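Long-range contact in aminopeptidase (Aneurinibacillus sp. AM-1, PDB 5IB9), which probably acts as a zinc-dependent aminopeptidase, removing residues one at a time from the N-terminus of peptides: residues F269-A283 against G344-I356. Residues are numbered along the deposited sequence; the frame is centred on the assembly and turned at random.
Sequences FGAEENGLIGSKKYA and GRSDHESFHALGI. With ZN (zinc ion), chain B; BES (2-(3-amino-2-hydroxy-4-phenyl-butyrylamino)-4-methyl-pentanoic acid), chain H.
Asp347 OD1 takes a short hydrogen bond, 2.6 Å, from Ser279 OG, which approaches on the anti side, 20° out of the carboxylate plane. OG reaches it by standing between the backbone N and carbonyl carbon of Ser279 (chi1 56°). Ser350 OG is hydrogen-bonded to Ser279 OG; small serines suit this place, where the CA atoms of Lys280 and Ser350 are 5.4 Å apart. A water also donates to OD1. OD2 touches Phe269 CD2 and Glu272 CG and is hydrogen-bonded outside the two segments. Ser279 CB covers one face of the Phe269 ring, whose CZ meets Phe351 CE2 at 3.5 Å; Tyr282 CD2, at the edge of Phe351, continues this apolar packing away from the polar group. Toward the pocket, branched Leu276 spans segment 344-356 and the inhibitor, CD1 resting on Glu349 CB and CD2 4.0 Å from BES C15. Glu272 OE1 lies 3.1 Å from BES O2. Arg345 NE donates to BES O4 at 2.7 Å, and its carbonyl accepts from BES N1. Glu273 binds one zinc through both oxygens, with Asp240 and His371; Asp240 also binds the second zinc, whose ligand Asp301 is hydrogen-bonded to Ser346 OG. This is the zinc-bound inhibitor site of an M28 peptidase.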
ATOM      1  N   PHE A 269     -12.736  -5.172  -9.422  1.00  8.44           N
ATOM      2  CA  PHE A 269     -11.434  -5.170  -8.727  1.00  7.46           C
ATOM      3  C   PHE A 269     -10.514  -6.248  -9.237  1.00  9.33           C
ATOM      4  O   PHE A 269     -10.983  -7.348  -9.532  1.00  9.61           O
ATOM      5  CB  PHE A 269     -11.663  -5.399  -7.262  1.00  8.21           C
ATOM      6  CG  PHE A 269     -12.527  -4.410  -6.551  1.00  7.40           C
ATOM      7  CD1 PHE A 269     -12.056  -3.090  -6.311  1.00  8.13           C
ATOM      8  CD2 PHE A 269     -13.787  -4.718  -6.100  1.00  8.47           C
ATOM      9  CE1 PHE A 269     -12.852  -2.141  -5.649  1.00  9.48           C
ATOM     10  CE2 PHE A 269     -14.594  -3.784  -5.422  1.00  8.07           C
ATOM     11  CZ  PHE A 269     -14.112  -2.520  -5.211  1.00  9.20           C
ATOM     12  N   GLY A 270      -9.215  -5.940  -9.277  1.00  8.07           N
ATOM     13  CA  GLY A 270      -8.238  -6.989  -9.625  1.00  8.68           C
ATOM     14  C   GLY A 270      -7.718  -7.661  -8.378  1.00  9.33           C
ATOM     15  O   GLY A 270      -7.859  -7.194  -7.260  1.00 10.27           O
ATOM     16  N   ALA A 271      -7.096  -8.827  -8.612  1.00 10.73           N
ATOM     17  CA  ALA A 271      -6.301  -9.522  -7.551  1.00 11.55           C
ATOM     18  C   ALA A 271      -7.091  -9.766  -6.349  1.00  9.82           C
ATOM     19  O   ALA A 271      -6.598  -9.751  -5.245  1.00 12.09           O
ATOM     20  CB  ALA A 271      -4.928  -8.786  -7.291  1.00 12.54           C
ATOM     21  N   GLU A 272      -8.393 -10.021  -6.438  1.00 10.10           N
ATOM     22  CA  GLU A 272      -9.231 -10.408  -5.308  1.00 10.55           C
ATOM     23  C   GLU A 272      -8.746 -11.746  -4.707  1.00 11.05           C
ATOM     24  O   GLU A 272      -8.694 -11.871  -3.470  1.00 12.72           O
ATOM     25  CB  GLU A 272     -10.735 -10.426  -5.669  1.00 11.40           C
ATOM     26  CG  GLU A 272     -11.653 -10.623  -4.453  1.00 10.90           C
ATOM     27  CD  GLU A 272     -11.957 -12.114  -4.176  1.00 13.06           C
ATOM     28  OE1 GLU A 272     -11.552 -13.015  -4.956  1.00 14.41           O
ATOM     29  OE2 GLU A 272     -12.600 -12.262  -3.115  1.00 17.33           O
ATOM     30  N   GLU A 273      -8.397 -12.644  -5.614  1.00 13.29           N
ATOM     31  CA  GLU A 273      -8.131 -14.033  -5.130  1.00 13.76           C
ATOM     32  C   GLU A 273      -6.781 -14.086  -4.434  1.00 15.85           C
ATOM     33  O   GLU A 273      -6.537 -15.079  -3.694  1.00 18.34           O
ATOM     34  CB  GLU A 273      -8.148 -14.929  -6.330  1.00 11.36           C
ATOM     35  CG  GLU A 273      -9.506 -15.106  -7.113  1.00 15.10           C
ATOM     36  CD  GLU A 273     -10.604 -15.846  -6.324  1.00 11.43           C
ATOM     37  OE1 GLU A 273     -10.371 -16.135  -5.107  1.00 17.02           O
ATOM     38  OE2 GLU A 273     -11.725 -16.069  -6.978  1.00 13.75           O
ATOM     39  N   ASN A 274      -5.977 -13.069  -4.602  1.00 14.97           N
ATOM     40  CA  ASN A 274      -4.688 -12.918  -3.961  1.00 18.04           C
ATOM     41  C   ASN A 274      -4.723 -12.292  -2.591  1.00 18.60           C
ATOM     42  O   ASN A 274      -3.664 -11.958  -2.036  1.00 23.30           O
ATOM     43  CB  ASN A 274      -3.734 -12.015  -4.859  1.00 19.32           C
ATOM     44  CG  ASN A 274      -3.619 -12.531  -6.293  1.00 21.13           C
ATOM     45  OD1 ASN A 274      -2.662 -13.254  -6.645  1.00 34.70           O
ATOM     46  ND2 ASN A 274      -4.664 -12.309  -7.070  1.00 20.68           N
ATOM     47  N   GLY A 275      -5.914 -12.009  -2.034  1.00 16.35           N
ATOM     48  CA  GLY A 275      -6.041 -11.358  -0.783  1.00 16.55           C
ATOM     49  C   GLY A 275      -6.642  -9.951  -0.869  1.00 13.43           C
ATOM     50  O   GLY A 275      -6.312  -9.069  -0.099  1.00 15.25           O
ATOM     51  N   LEU A 276      -7.638  -9.790  -1.735  1.00 12.81           N
ATOM     52  CA  LEU A 276      -8.392  -8.517  -1.834  1.00 11.78           C
ATOM     53  C   LEU A 276      -7.498  -7.392  -2.265  1.00 11.73           C
ATOM     54  O   LEU A 276      -7.706  -6.280  -1.767  1.00 11.25           O
ATOM     55  CB  LEU A 276      -9.207  -8.202  -0.532  1.00 12.05           C
ATOM     56  CG  LEU A 276      -9.906  -9.421   0.082  1.00 11.93           C
ATOM     57  CD1 LEU A 276     -10.634  -8.880   1.321  1.00 12.28           C
ATOM     58  CD2 LEU A 276     -10.848 -10.141  -0.841  1.00 15.38           C
ATOM     59  N   ILE A 277      -6.404  -7.623  -3.004  1.00 10.47           N
ATOM     60  CA  ILE A 277      -5.402  -6.570  -3.250  1.00 11.57           C
ATOM     61  C   ILE A 277      -6.032  -5.388  -3.945  1.00 10.67           C
ATOM     62  O   ILE A 277      -5.795  -4.215  -3.555  1.00 10.57           O
ATOM     63  CB  ILE A 277      -4.169  -7.123  -3.956  1.00 12.70           C
ATOM     64  CG1 ILE A 277      -3.675  -8.263  -3.018  1.00 15.94           C
ATOM     65  CG2 ILE A 277      -3.102  -5.968  -3.930  1.00 13.38           C
ATOM     66  CD1 ILE A 277      -2.421  -8.907  -3.594  1.00 18.39           C
ATOM     67  N   GLY A 278      -6.781  -5.650  -4.971  1.00  9.89           N
ATOM     68  CA  GLY A 278      -7.305  -4.467  -5.740  1.00  8.88           C
ATOM     69  C   GLY A 278      -8.282  -3.693  -4.958  1.00 10.28           C
ATOM     70  O   GLY A 278      -8.174  -2.426  -4.989  1.00 10.15           O
ATOM     71  N   SER A 279      -9.220  -4.271  -4.192  1.00  9.58           N
ATOM     72  CA  SER A 279     -10.066  -3.401  -3.388  1.00 10.39           C
ATOM     73  C   SER A 279      -9.385  -2.700  -2.255  1.00 10.54           C
ATOM     74  O   SER A 279      -9.746  -1.587  -1.900  1.00  9.98           O
ATOM     75  CB  SER A 279     -11.283  -4.143  -2.882  1.00 12.45           C
ATOM     76  OG  SER A 279     -10.911  -5.316  -2.131  1.00 11.21           O
ATOM     77  N   LYS A 280      -8.351  -3.317  -1.673  1.00 10.70           N
ATOM     78  CA  LYS A 280      -7.535  -2.584  -0.662  1.00 10.13           C
ATOM     79  C   LYS A 280      -6.879  -1.385  -1.351  1.00 10.00           C
ATOM     80  O   LYS A 280      -6.837  -0.291  -0.722  1.00 10.18           O
ATOM     81  CB  LYS A 280      -6.407  -3.521  -0.170  1.00 11.13           C
ATOM     82  CG  LYS A 280      -6.958  -4.490   0.898  1.00 13.47           C
ATOM     83  CD  LYS A 280      -5.825  -5.518   1.266  1.00 17.62           C
ATOM     84  CE  LYS A 280      -6.410  -6.551   2.269  1.00 21.52           C
ATOM     85  NZ  LYS A 280      -5.371  -7.636   2.571  1.00 33.08           N
ATOM     86  N   LYS A 281      -6.353  -1.541  -2.571  1.00 10.24           N
ATOM     87  CA  LYS A 281      -5.725  -0.404  -3.267  1.00 10.74           C
ATOM     88  C   LYS A 281      -6.777   0.581  -3.627  1.00  9.27           C
ATOM     89  O   LYS A 281      -6.471   1.775  -3.586  1.00  7.55           O
ATOM     90  CB  LYS A 281      -4.933  -0.858  -4.506  1.00 11.12           C
ATOM     91  CG  LYS A 281      -3.761  -1.779  -4.178  1.00 13.13           C
ATOM     92  CD  LYS A 281      -2.537  -1.014  -3.646  1.00 21.89           C
ATOM     93  CE  LYS A 281      -1.427  -2.110  -3.441  1.00 26.75           C
ATOM     94  NZ  LYS A 281      -0.280  -1.513  -2.693  1.00 35.82           N
ATOM     95  N   TYR A 282      -7.988   0.206  -3.984  1.00  8.96           N
ATOM     96  CA  TYR A 282      -8.978   1.240  -4.319  1.00 10.19           C
ATOM     97  C   TYR A 282      -9.452   1.998  -3.041  1.00  9.65           C
ATOM     98  O   TYR A 282      -9.525   3.211  -3.022  1.00 10.43           O
ATOM     99  CB  TYR A 282     -10.173   0.632  -5.051  1.00 10.32           C
ATOM    100  CG  TYR A 282     -11.174   1.735  -5.386  1.00  9.42           C
ATOM    101  CD1 TYR A 282     -10.932   2.606  -6.486  1.00  9.74           C
ATOM    102  CD2 TYR A 282     -12.297   1.935  -4.605  1.00 10.60           C
ATOM    103  CE1 TYR A 282     -11.745   3.668  -6.693  1.00 12.29           C
ATOM    104  CE2 TYR A 282     -13.121   2.994  -4.776  1.00 11.15           C
ATOM    105  CZ  TYR A 282     -12.821   3.813  -5.860  1.00  9.94           C
ATOM    106  OH  TYR A 282     -13.661   4.948  -6.100  1.00 12.60           O
ATOM    107  N   ALA A 283      -9.784   1.282  -1.973  1.00  9.72           N
ATOM    108  CA  ALA A 283     -10.124   1.894  -0.670  1.00  9.24           C
ATOM    109  C   ALA A 283      -9.031   2.839  -0.240  1.00 11.48           C
ATOM    110  O   ALA A 283      -9.385   3.922   0.247  1.00 11.41           O
ATOM    111  CB  ALA A 283     -10.295   0.735   0.337  1.00 11.14           C
ATOM    112  N   GLY A 344     -16.737 -12.784   5.497  1.00 14.50           N
ATOM    113  CA  GLY A 344     -15.752 -11.908   4.833  1.00 15.05           C
ATOM    114  C   GLY A 344     -15.431 -12.537   3.456  1.00 14.83           C
ATOM    115  O   GLY A 344     -16.335 -12.982   2.727  1.00 16.79           O
ATOM    116  N   ARG A 345     -14.154 -12.613   3.133  1.00 16.57           N
ATOM    117  CA  ARG A 345     -13.624 -13.389   2.009  1.00 18.28           C
ATOM    118  C   ARG A 345     -13.927 -12.764   0.647  1.00 15.95           C
ATOM    119  O   ARG A 345     -13.936 -13.487  -0.389  1.00 18.99           O
ATOM    120  CB  ARG A 345     -14.117 -14.875   1.966  1.00 19.84           C
ATOM    121  CG  ARG A 345     -13.836 -15.673   3.254  1.00 24.91           C
ATOM    122  CD  ARG A 345     -14.656 -17.040   3.274  1.00 30.46           C
ATOM    123  NE  ARG A 345     -14.291 -17.926   2.168  1.00 30.57           N
ATOM    124  CZ  ARG A 345     -14.828 -19.122   1.943  1.00 38.99           C
ATOM    125  NH1 ARG A 345     -15.736 -19.618   2.782  1.00 39.81           N
ATOM    126  NH2 ARG A 345     -14.439 -19.836   0.893  1.00 37.35           N
ATOM    127  N   SER A 346     -14.304 -11.462   0.635  1.00 13.70           N
ATOM    128  CA  SER A 346     -14.532 -10.781  -0.717  1.00 11.96           C
ATOM    129  C   SER A 346     -14.314  -9.293  -0.456  1.00 10.85           C
ATOM    130  O   SER A 346     -14.005  -8.878   0.633  1.00 11.53           O
ATOM    131  CB  SER A 346     -15.904 -11.115  -1.305  1.00 13.07           C
ATOM    132  OG  SER A 346     -15.924 -10.780  -2.687  1.00 11.77           O
ATOM    133  N   ASP A 347     -14.424  -8.523  -1.520  1.00 11.24           N
ATOM    134  CA  ASP A 347     -14.004  -7.101  -1.507  1.00 10.93           C
ATOM    135  C   ASP A 347     -14.821  -6.194  -0.584  1.00 10.55           C
ATOM    136  O   ASP A 347     -14.285  -5.132  -0.229  1.00 10.48           O
ATOM    137  CB  ASP A 347     -14.035  -6.543  -2.941  1.00 10.56           C
ATOM    138  CG  ASP A 347     -13.057  -7.295  -3.861  1.00 11.89           C
ATOM    139  OD1 ASP A 347     -11.847  -7.308  -3.551  1.00 10.82           O
ATOM    140  OD2 ASP A 347     -13.573  -7.914  -4.843  1.00 11.22           O
ATOM    141  N   HIS A 348     -15.973  -6.648  -0.085  1.00 10.53           N
ATOM    142  CA  HIS A 348     -16.691  -5.821   0.910  1.00  9.73           C
ATOM    143  C   HIS A 348     -15.845  -5.621   2.156  1.00 11.10           C
ATOM    144  O   HIS A 348     -16.003  -4.600   2.830  1.00 12.20           O
ATOM    145  CB  HIS A 348     -18.057  -6.382   1.249  1.00 11.07           C
ATOM    146  CG  HIS A 348     -18.002  -7.778   1.795  1.00 11.70           C
ATOM    147  ND1 HIS A 348     -17.374  -8.843   1.148  1.00 12.44           N
ATOM    148  CD2 HIS A 348     -18.564  -8.260   2.922  1.00 13.34           C
ATOM    149  CE1 HIS A 348     -17.520  -9.932   1.928  1.00 14.48           C
ATOM    150  NE2 HIS A 348     -18.266  -9.598   2.988  1.00 11.14           N
ATOM    151  N   GLU A 349     -14.943  -6.553   2.470  1.00 11.73           N
ATOM    152  CA  GLU A 349     -14.054  -6.399   3.654  1.00 13.18           C
ATOM    153  C   GLU A 349     -13.176  -5.173   3.562  1.00 13.36           C
ATOM    154  O   GLU A 349     -12.789  -4.616   4.592  1.00 11.92           O
ATOM    155  CB  GLU A 349     -13.189  -7.622   3.724  1.00 15.99           C
ATOM    156  CG  GLU A 349     -12.477  -7.790   5.105  1.00 21.02           C
ATOM    157  CD  GLU A 349     -11.911  -9.215   5.212  1.00 30.04           C
ATOM    158  OE1 GLU A 349     -12.628 -10.246   5.034  1.00 38.14           O
ATOM    159  OE2 GLU A 349     -10.734  -9.305   5.444  1.00 29.62           O
ATOM    160  N   SER A 350     -12.862  -4.734   2.348  1.00 11.82           N
ATOM    161  CA  SER A 350     -12.022  -3.526   2.205  1.00 11.06           C
ATOM    162  C   SER A 350     -12.686  -2.224   2.534  1.00 11.44           C
ATOM    163  O   SER A 350     -12.022  -1.251   2.906  1.00 13.44           O
ATOM    164  CB  SER A 350     -11.469  -3.550   0.767  1.00 10.42           C
ATOM    165  OG  SER A 350     -10.718  -4.776   0.557  1.00 13.34           O
ATOM    166  N   PHE A 351     -14.001  -2.265   2.358  1.00 11.80           N
ATOM    167  CA  PHE A 351     -14.822  -1.049   2.640  1.00 10.34           C
ATOM    168  C   PHE A 351     -15.298  -1.124   4.076  1.00 12.06           C
ATOM    169  O   PHE A 351     -15.326  -0.066   4.719  1.00 12.47           O
ATOM    170  CB  PHE A 351     -15.929  -0.921   1.570  1.00 10.75           C
ATOM    171  CG  PHE A 351     -15.340  -0.785   0.221  1.00 10.33           C
ATOM    172  CD1 PHE A 351     -14.838   0.460  -0.199  1.00 12.87           C
ATOM    173  CD2 PHE A 351     -15.055  -1.904  -0.575  1.00 11.69           C
ATOM    174  CE1 PHE A 351     -14.127   0.590  -1.421  1.00 15.16           C
ATOM    175  CE2 PHE A 351     -14.381  -1.777  -1.799  1.00 11.44           C
ATOM    176  CZ  PHE A 351     -13.916  -0.505  -2.219  1.00 13.16           C
ATOM    177  N   HIS A 352     -15.720  -2.270   4.588  1.00 11.71           N
ATOM    178  CA  HIS A 352     -16.016  -2.366   6.011  1.00 13.84           C
ATOM    179  C   HIS A 352     -14.819  -1.849   6.844  1.00 14.33           C
ATOM    180  O   HIS A 352     -15.047  -1.162   7.874  1.00 15.28           O
ATOM    181  CB  HIS A 352     -16.345  -3.795   6.310  1.00 13.47           C
ATOM    182  CG  HIS A 352     -16.589  -4.006   7.750  1.00 17.47           C
ATOM    183  ND1 HIS A 352     -17.844  -3.854   8.293  1.00 22.60           N
ATOM    184  CD2 HIS A 352     -15.753  -4.387   8.740  1.00 18.94           C
ATOM    185  CE1 HIS A 352     -17.773  -4.109   9.595  1.00 22.12           C
ATOM    186  NE2 HIS A 352     -16.510  -4.344   9.903  1.00 22.76           N
ATOM    187  N   ALA A 353     -13.627  -2.041   6.379  1.00 13.36           N
ATOM    188  CA  ALA A 353     -12.432  -1.694   7.155  1.00 13.60           C
ATOM    189  C   ALA A 353     -12.382  -0.190   7.289  1.00 14.97           C
ATOM    190  O   ALA A 353     -11.798   0.336   8.251  1.00 17.22           O
ATOM    191  CB  ALA A 353     -11.229  -2.175   6.454  1.00 15.00           C
ATOM    192  N   LEU A 354     -12.976   0.577   6.370  1.00 14.01           N
ATOM    193  CA  LEU A 354     -13.043   2.047   6.478  1.00 14.52           C
ATOM    194  C   LEU A 354     -14.246   2.581   7.226  1.00 14.68           C
ATOM    195  O   LEU A 354     -14.396   3.802   7.275  1.00 15.88           O
ATOM    196  CB  LEU A 354     -12.999   2.610   5.060  1.00 15.54           C
ATOM    197  CG  LEU A 354     -11.695   2.413   4.282  1.00 19.12           C
ATOM    198  CD1 LEU A 354     -11.899   3.206   2.991  1.00 19.23           C
ATOM    199  CD2 LEU A 354     -10.506   2.987   5.056  1.00 24.05           C
ATOM    200  N   GLY A 355     -15.100   1.690   7.779  1.00 13.82           N
ATOM    201  CA  GLY A 355     -16.339   2.209   8.365  1.00 14.30           C
ATOM    202  C   GLY A 355     -17.507   2.335   7.414  1.00 14.73           C
ATOM    203  O   GLY A 355     -18.554   2.806   7.814  1.00 16.74           O
ATOM    204  N   ILE A 356     -17.349   1.909   6.140  1.00 13.34           N
ATOM    205  CA  ILE A 356     -18.430   2.127   5.187  1.00 12.31           C
ATOM    206  C   ILE A 356     -19.365   0.911   5.285  1.00 11.52           C
ATOM    207  O   ILE A 356     -18.901  -0.213   5.328  1.00 13.41           O
ATOM    208  CB  ILE A 356     -17.810   2.142   3.816  1.00 12.02           C
ATOM    209  CG1 ILE A 356     -16.936   3.389   3.647  1.00 13.07           C
ATOM    210  CG2 ILE A 356     -18.942   2.159   2.703  1.00 13.92           C
ATOM    211  CD1 ILE A 356     -16.070   3.467   2.334  1.00 14.34           C
TER
HETATM  212 ZN    ZN B1001     -12.771 -17.014  -5.411  1.00 15.26          ZN
HETATM  213  N2  BES H1007     -16.022 -15.658  -3.795  1.00 29.66           N
HETATM  214  C1  BES H1007     -14.929 -16.060  -2.909  1.00 27.97           C
HETATM  215  C6  BES H1007     -15.398 -15.888  -1.466  1.00 33.25           C
HETATM  216  C7  BES H1007     -16.461 -16.841  -0.929  1.00 35.98           C
HETATM  217  C8  BES H1007     -16.496 -18.220  -1.257  1.00 34.28           C
HETATM  218  C12 BES H1007     -17.421 -16.315  -0.038  1.00 37.64           C
HETATM  219  C9  BES H1007     -17.490 -19.045  -0.689  1.00 36.77           C
HETATM  220  C11 BES H1007     -18.426 -17.147   0.530  1.00 37.15           C
HETATM  221  C10 BES H1007     -18.453 -18.509   0.190  1.00 38.14           C
HETATM  222  C2  BES H1007     -13.683 -15.214  -3.197  1.00 30.12           C
HETATM  223  O2  BES H1007     -13.637 -15.266  -4.622  1.00 16.18           O
HETATM  224  C3  BES H1007     -12.542 -15.971  -2.609  1.00 31.36           C
HETATM  225  O3  BES H1007     -12.263 -17.058  -3.101  1.00 33.29           O
HETATM  226  N1  BES H1007     -11.977 -15.476  -1.563  1.00 31.73           N
HETATM  227  C4  BES H1007     -10.905 -16.230  -0.904  1.00 32.45           C
HETATM  228  C13 BES H1007     -10.505 -15.331   0.253  1.00 32.18           C
HETATM  229  C14 BES H1007      -9.924 -13.977  -0.169  1.00 36.21           C
HETATM  230  C15 BES H1007      -9.487 -13.333   1.141  1.00 33.67           C
HETATM  231  C16 BES H1007      -8.795 -14.050  -1.198  1.00 31.23           C
HETATM  232  C5  BES H1007     -11.385 -17.516  -0.243  1.00 38.43           C
HETATM  233  O1  BES H1007     -10.530 -18.398   0.060  1.00 42.14           O
HETATM  234  O4  BES H1007     -12.584 -17.719   0.022  1.00 34.51           O
HETATM  235  O   HOH W   1      -9.450  -7.113  -4.790  1.00 10.56           O